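Local coordinates for protein MHP1 (Microbacterium liquefaciens, PDB 2JLN) that imports 5-aryl-substituted hydantoins across the membrane by sodium-dependent symport, preferring indolylmethyl and benzyl hydantoins and their L isomers, at residues L75-Q80 with R251-Q256; P322-C327 with F334-G339. One frame throughout, in Å; residues are numbered along the deposited sequence.

Contact 1. Residues L75-Q80 with R251-Q256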
loop_
_atom_site.group_PDB
_atom_site.type_symbol
_atom_site.label_atom_id
_atom_site.label_comp_id
_atom_site.label_asym_id
_atom_site.label_seq_id
_atom_site.Cartn_x
_atom_site.Cartn_y
_atom_site.Cartn_z
ATOM N N LEU A 75 -11.043 -6.517 -1.491
ATOM C CA LEU A 75 -11.067 -5.312 -0.654
ATOM C C LEU A 75 -10.822 -4.050 -1.477
ATOM O O LEU A 75 -11.424 -3.001 -1.203
ATOM C CB LEU A 75 -10.014 -5.380 0.454
ATOM C CG LEU A 75 -10.460 -5.899 1.822
ATOM C CD1 LEU A 75 -9.280 -5.989 2.803
ATOM C CD2 LEU A 75 -11.553 -5.002 2.386
ATOM N N LEU A 76 -9.933 -4.159 -2.476
ATOM C CA LEU A 76 -9.581 -3.061 -3.385
ATOM C C LEU A 76 -10.776 -2.633 -4.227
ATOM O O LEU A 76 -11.062 -1.441 -4.335
ATOM C CB LEU A 76 -8.402 -3.448 -4.281
ATOM C CG LEU A 76 -7.050 -3.429 -3.551
ATOM C CD1 LEU A 76 -5.949 -4.135 -4.305
ATOM C CD2 LEU A 76 -6.642 -2.023 -3.272
ATOM N N PHE A 77 -11.480 -3.607 -4.802
ATOM C CA PHE A 77 -12.729 -3.358 -5.512
ATOM C C PHE A 77 -13.615 -2.354 -4.763
ATOM O O PHE A 77 -14.263 -1.528 -5.398
ATOM C CB PHE A 77 -13.471 -4.677 -5.720
ATOM C CG PHE A 77 -14.782 -4.551 -6.459
ATOM C CD1 PHE A 77 -15.985 -4.513 -5.768
ATOM C CD2 PHE A 77 -14.818 -4.512 -7.846
ATOM C CE1 PHE A 77 -17.203 -4.415 -6.450
ATOM C CE2 PHE A 77 -16.032 -4.419 -8.539
ATOM C CZ PHE A 77 -17.222 -4.371 -7.838
ATOM N N PHE A 78 -13.629 -2.405 -3.431
ATOM C CA PHE A 78 -14.477 -1.505 -2.644
ATOM C C PHE A 78 -13.790 -0.201 -2.170
ATOM O O PHE A 78 -14.379 0.880 -2.240
ATOM C CB PHE A 78 -15.112 -2.226 -1.445
ATOM C CG PHE A 78 -16.105 -3.266 -1.826
ATOM C CD1 PHE A 78 -15.830 -4.612 -1.647
ATOM C CD2 PHE A 78 -17.315 -2.914 -2.370
ATOM C CE1 PHE A 78 -16.760 -5.604 -2.003
ATOM C CE2 PHE A 78 -18.251 -3.902 -2.731
ATOM C CZ PHE A 78 -17.968 -5.248 -2.547
ATOM N N THR A 79 -12.559 -0.282 -1.680
ATOM C CA THR A 79 -11.911 0.911 -1.136
ATOM C C THR A 79 -11.410 1.874 -2.216
ATOM O O THR A 79 -11.022 2.994 -1.906
ATOM C CB THR A 79 -10.739 0.544 -0.230
ATOM O OG1 THR A 79 -9.673 0.027 -1.029
ATOM C CG2 THR A 79 -11.162 -0.496 0.781
ATOM N N GLN A 80 -11.410 1.448 -3.479
ATOM C CA GLN A 80 -10.819 2.262 -4.544
ATOM C C GLN A 80 -11.881 2.976 -5.373
ATOM O O GLN A 80 -11.554 3.823 -6.226
ATOM C CB GLN A 80 -10.019 1.383 -5.503
ATOM C CG GLN A 80 -10.942 0.546 -6.380
ATOM C CD GLN A 80 -10.236 -0.208 -7.499
ATOM O OE1 GLN A 80 -10.884 -0.650 -8.472
ATOM N NE2 GLN A 80 -8.907 -0.362 -7.377
ATOM N N ARG A 251 -12.924 -4.121 -13.867
ATOM C CA ARG A 251 -11.821 -4.183 -14.821
ATOM C C ARG A 251 -10.509 -3.728 -14.195
ATOM O O ARG A 251 -9.470 -4.286 -14.492
ATOM C CB ARG A 251 -12.140 -3.313 -16.031
ATOM C CG ARG A 251 -11.269 -3.561 -17.253
ATOM C CD ARG A 251 -12.067 -3.249 -18.542
ATOM N NE ARG A 251 -13.060 -2.186 -18.324
ATOM C CZ ARG A 251 -13.983 -1.820 -19.213
ATOM N NH1 ARG A 251 -14.041 -2.444 -20.393
ATOM N NH2 ARG A 251 -14.846 -0.840 -18.923
ATOM N N TYR A 252 -10.558 -2.713 -13.336
ATOM C CA TYR A 252 -9.387 -2.287 -12.559
ATOM C C TYR A 252 -8.917 -3.312 -11.478
ATOM O O TYR A 252 -7.726 -3.656 -11.393
ATOM C CB TYR A 252 -9.635 -0.890 -11.949
ATOM C CG TYR A 252 -9.363 0.219 -12.940
ATOM C CD1 TYR A 252 -10.394 1.037 -13.424
ATOM C CD2 TYR A 252 -8.076 0.412 -13.431
ATOM C CE1 TYR A 252 -10.137 2.014 -14.344
ATOM C CE2 TYR A 252 -7.812 1.375 -14.354
ATOM C CZ TYR A 252 -8.835 2.177 -14.811
ATOM O OH TYR A 252 -8.511 3.152 -15.736
ATOM N N ALA A 253 -9.850 -3.787 -10.652
ATOM C CA ALA A 253 -9.547 -4.851 -9.704
ATOM C C ALA A 253 -8.953 -6.061 -10.421
ATOM O O ALA A 253 -8.038 -6.688 -9.904
ATOM C CB ALA A 253 -10.777 -5.250 -8.911
ATOM N N THR A 254 -9.459 -6.402 -11.602
ATOM C CA THR A 254 -8.893 -7.531 -12.343
ATOM C C THR A 254 -7.456 -7.244 -12.796
ATOM O O THR A 254 -6.605 -8.143 -12.789
ATOM C CB THR A 254 -9.754 -7.973 -13.565
ATOM O OG1 THR A 254 -11.000 -8.506 -13.107
ATOM C CG2 THR A 254 -9.029 -9.047 -14.359
ATOM N N ALA A 255 -7.180 -6.001 -13.175
ATOM C CA ALA A 255 -5.842 -5.659 -13.651
ATOM C C ALA A 255 -4.807 -5.723 -12.522
ATOM O O ALA A 255 -3.624 -6.026 -12.767
ATOM C CB ALA A 255 -5.821 -4.292 -14.331
ATOM N N GLN A 256 -5.244 -5.447 -11.291
ATOM C CA GLN A 256 -4.325 -5.481 -10.170
ATOM C C GLN A 256 -4.042 -6.923 -9.794
ATOM O O GLN A 256 -2.950 -7.264 -9.345
ATOM C CB GLN A 256 -4.893 -4.700 -9.007
ATOM C CG GLN A 256 -5.015 -3.243 -9.346
ATOM C CD GLN A 256 -5.868 -2.449 -8.381
ATOM O OE1 GLN A 256 -7.059 -2.721 -8.209
ATOM N NE2 GLN A 256 -5.271 -1.424 -7.779
#
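Q80 and Q256 reach each other through two different first torsions. In Q80, CG lies between the backbone N and the carbonyl carbon (chi1 73°), whereas in Q256 it is anti to the carbonyl carbon. Beyond CG both chains are extended, and they run past each other in opposing senses until their amides meet. There Q80 NE2 donates to Q256 OE1 over 3.1 Å. The bond is bent, with 137° at the hydrogen, and the donor is tilted out of the carbonyl plane of Q256; the two amide planes are 32° apart. The other branch of Q80, OE1, lies 3.7 Å from Y252 CB, the Q80 and Y252 side chains crossing at about a right angle. The Y252 ring leads away from this segment, and its hydroxyl is hydrogen-bonded to K235 O.

An apolar pair accompanies the amides. F77 CB is 4.2 Å from A253 CB, and that methyl sits at the edge of the F77 ring, near its plane. Here the backbones come nearest, with F77 CA and A253 CA 5.5 Å apart. L76 is a hydrocarbon neighbour of the Q256 amide, its CB 4.2 Å from Q256 OE1, and both side chains touch W36 of helix 29-40. The contact thus joins the end of helix 58-79 to helix 242-278, beside helix 29-40, within the helical bundle of this LeuT-like fold. Chemically it is a neutral junction: a single amide-to-amide hydrogen bond links two buried polar side chains without bringing a charge into the interface, and the small A253 side chain at the nearest approach is consistent with the close backbones.

Contact 2. Residues P322-C327 with F334-G339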
loop_
_atom_site.group_PDB
_atom_site.type_symbol
_atom_site.label_atom_id
_atom_site.label_comp_id
_atom_site.label_asym_id
_atom_site.label_seq_id
_atom_site.Cartn_x
_atom_site.Cartn_y
_atom_site.Cartn_z
ATOM N N PRO A 322 2.058 10.283 2.807
ATOM C CA PRO A 322 2.157 11.393 3.760
ATOM C C PRO A 322 2.280 12.769 3.058
ATOM O O PRO A 322 1.790 13.786 3.584
ATOM C CB PRO A 322 3.410 11.038 4.583
ATOM C CG PRO A 322 4.129 10.032 3.763
ATOM C CD PRO A 322 3.039 9.239 3.113
ATOM N N ALA A 323 2.918 12.798 1.887
ATOM C CA ALA A 323 2.943 14.010 1.079
ATOM C C ALA A 323 1.533 14.625 0.943
ATOM O O ALA A 323 1.323 15.753 1.355
ATOM C CB ALA A 323 3.581 13.758 -0.288
ATOM N N TYR A 324 0.564 13.902 0.394
ATOM C CA TYR A 324 -0.776 14.466 0.248
ATOM C C TYR A 324 -1.474 14.832 1.565
ATOM O O TYR A 324 -2.380 15.693 1.557
ATOM C CB TYR A 324 -1.701 13.540 -0.522
ATOM C CG TYR A 324 -1.455 13.485 -1.992
ATOM C CD1 TYR A 324 -1.062 12.305 -2.584
ATOM C CD2 TYR A 324 -1.642 14.593 -2.800
ATOM C CE1 TYR A 324 -0.839 12.222 -3.935
ATOM C CE2 TYR A 324 -1.434 14.520 -4.166
ATOM C CZ TYR A 324 -1.025 13.323 -4.722
ATOM O OH TYR A 324 -0.789 13.169 -6.064
ATOM N N THR A 325 -1.100 14.179 2.675
ATOM C CA THR A 325 -1.662 14.521 3.992
ATOM C C THR A 325 -1.185 15.902 4.453
ATOM O O THR A 325 -1.959 16.678 5.008
ATOM C CB THR A 325 -1.342 13.457 5.087
ATOM O OG1 THR A 325 -1.963 12.209 4.754
ATOM C CG2 THR A 325 -1.879 13.896 6.446
ATOM N N LEU A 326 0.088 16.204 4.215
ATOM C CA LEU A 326 0.635 17.525 4.531
ATOM C C LEU A 326 0.062 18.645 3.659
ATOM O O LEU A 326 -0.487 19.639 4.168
ATOM C CB LEU A 326 2.176 17.533 4.462
ATOM C CG LEU A 326 2.914 16.770 5.586
ATOM C CD1 LEU A 326 4.441 16.885 5.446
ATOM C CD2 LEU A 326 2.457 17.229 6.968
ATOM N N CYS A 327 0.181 18.502 2.347
ATOM C CA CYS A 327 -0.188 19.613 1.472
ATOM C C CYS A 327 -1.710 19.807 1.493
ATOM O O CYS A 327 -2.265 20.728 0.880
ATOM C CB CYS A 327 0.337 19.394 0.050
ATOM S SG CYS A 327 -0.597 18.198 -0.919
ATOM N N PHE A 334 1.911 24.021 2.865
ATOM C CA PHE A 334 2.663 23.004 2.089
ATOM C C PHE A 334 2.072 22.778 0.726
ATOM O O PHE A 334 0.868 22.887 0.551
ATOM C CB PHE A 334 2.615 21.621 2.754
ATOM C CG PHE A 334 3.327 21.536 4.048
ATOM C CD1 PHE A 334 2.617 21.493 5.233
ATOM C CD2 PHE A 334 4.704 21.481 4.094
ATOM C CE1 PHE A 334 3.273 21.416 6.446
ATOM C CE2 PHE A 334 5.370 21.400 5.317
ATOM C CZ PHE A 334 4.651 21.371 6.489
ATOM N N THR A 335 2.902 22.387 -0.229
ATOM C CA THR A 335 2.383 21.894 -1.505
ATOM C C THR A 335 2.853 20.446 -1.729
ATOM O O THR A 335 3.730 19.984 -1.040
ATOM C CB THR A 335 2.775 22.817 -2.706
ATOM O OG1 THR A 335 4.187 23.050 -2.718
ATOM C CG2 THR A 335 2.059 24.143 -2.621
ATOM N N PHE A 336 2.278 19.725 -2.679
ATOM C CA PHE A 336 2.738 18.365 -2.915
ATOM C C PHE A 336 4.258 18.212 -2.945
ATOM O O PHE A 336 4.804 17.441 -2.174
ATOM C CB PHE A 336 2.170 17.775 -4.191
ATOM C CG PHE A 336 2.736 16.435 -4.510
ATOM C CD1 PHE A 336 2.307 15.310 -3.809
ATOM C CD2 PHE A 336 3.725 16.297 -5.473
ATOM C CE1 PHE A 336 2.840 14.058 -4.076
ATOM C CE2 PHE A 336 4.263 15.048 -5.759
ATOM C CZ PHE A 336 3.825 13.920 -5.053
ATOM N N LYS A 337 4.944 18.914 -3.838
ATOM C CA LYS A 337 6.401 18.799 -3.886
ATOM C C LYS A 337 7.064 19.111 -2.525
ATOM O O LYS A 337 8.061 18.489 -2.140
ATOM C CB LYS A 337 7.005 19.644 -5.023
ATOM C CG LYS A 337 6.909 19.009 -6.441
ATOM C CD LYS A 337 6.930 20.099 -7.564
ATOM C CE LYS A 337 6.967 19.529 -9.019
ATOM N NZ LYS A 337 8.345 19.329 -9.689
ATOM N N THR A 338 6.510 20.039 -1.770
ATOM C CA THR A 338 7.125 20.373 -0.494
ATOM C C THR A 338 6.840 19.376 0.637
ATOM O O THR A 338 7.665 19.232 1.553
ATOM C CB THR A 338 6.751 21.794 -0.088
ATOM O OG1 THR A 338 7.754 22.667 -0.604
ATOM C CG2 THR A 338 6.653 21.952 1.429
ATOM N N GLY A 339 5.685 18.693 0.552
ATOM C CA GLY A 339 5.227 17.709 1.535
ATOM C C GLY A 339 6.035 16.429 1.441
ATOM O O GLY A 339 6.327 15.792 2.446
#
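This is the apolar packing of a helical hairpin: A323, Y324, L326 and C327, near the end of helix 314-329, meet F334, just before helix 336-349, and F336 and G339 in its first turn, across a short connection. No hydrogen bond crosses it. The backbones are close at two levels, A323 CA to G339 CA at 4.4 Å and C327 CA to F334 CA at 4.5 Å. At the first, G339 has no side chain, and L326 CD1 lies 3.7 Å from G339 O. At the second, C327 CA makes a CA-H...O contact with F334 O, while L326 CB sits over one face of the F334 ring, offset toward its rim.

F336 CG is anti to the backbone N (chi1 174°), and the ring beyond it meets both A323 and Y324, on neighbouring sides. F336 CE1 is 3.9 Å from A323 CB, and CD1 comes over one face of the tyrosine ring, 3.8 Å from Y324 CE2. The planes are 36° apart with centroids separated by 5.1 Å. Y324 OH also has a weak hydrogen bond to K232 NZ. An alanine at Y324 would probably leave F336 without its aromatic neighbour and K232 without this weak partner. With no conventional hydrogen bond across it, the hairpin contact rests on aromatic and aliphatic surfaces and on a close backbone approach that the lack of a side chain at G339 probably allows.

How the contacts relate
Contact 1 and contact 2 are separate: their centres are 26 Å apart and their nearest atoms about 14 Å, with no touch. They follow one another along the chain, contact 1 joining segments 171 residues apart and contact 2 closing a local hairpin. The side chain of L76 in contact 1 is about 11 Å from that of G219 and about 9 Å from the bound mercury, while the side chain of A323 in contact 2 is about 10 Å from that of N318. G219 and N318 probably both bind substrate, and neither contact touches them. N318 lies on helix 314-329, which carries one segment of contact 2; contact 1 has no such direct link to G219.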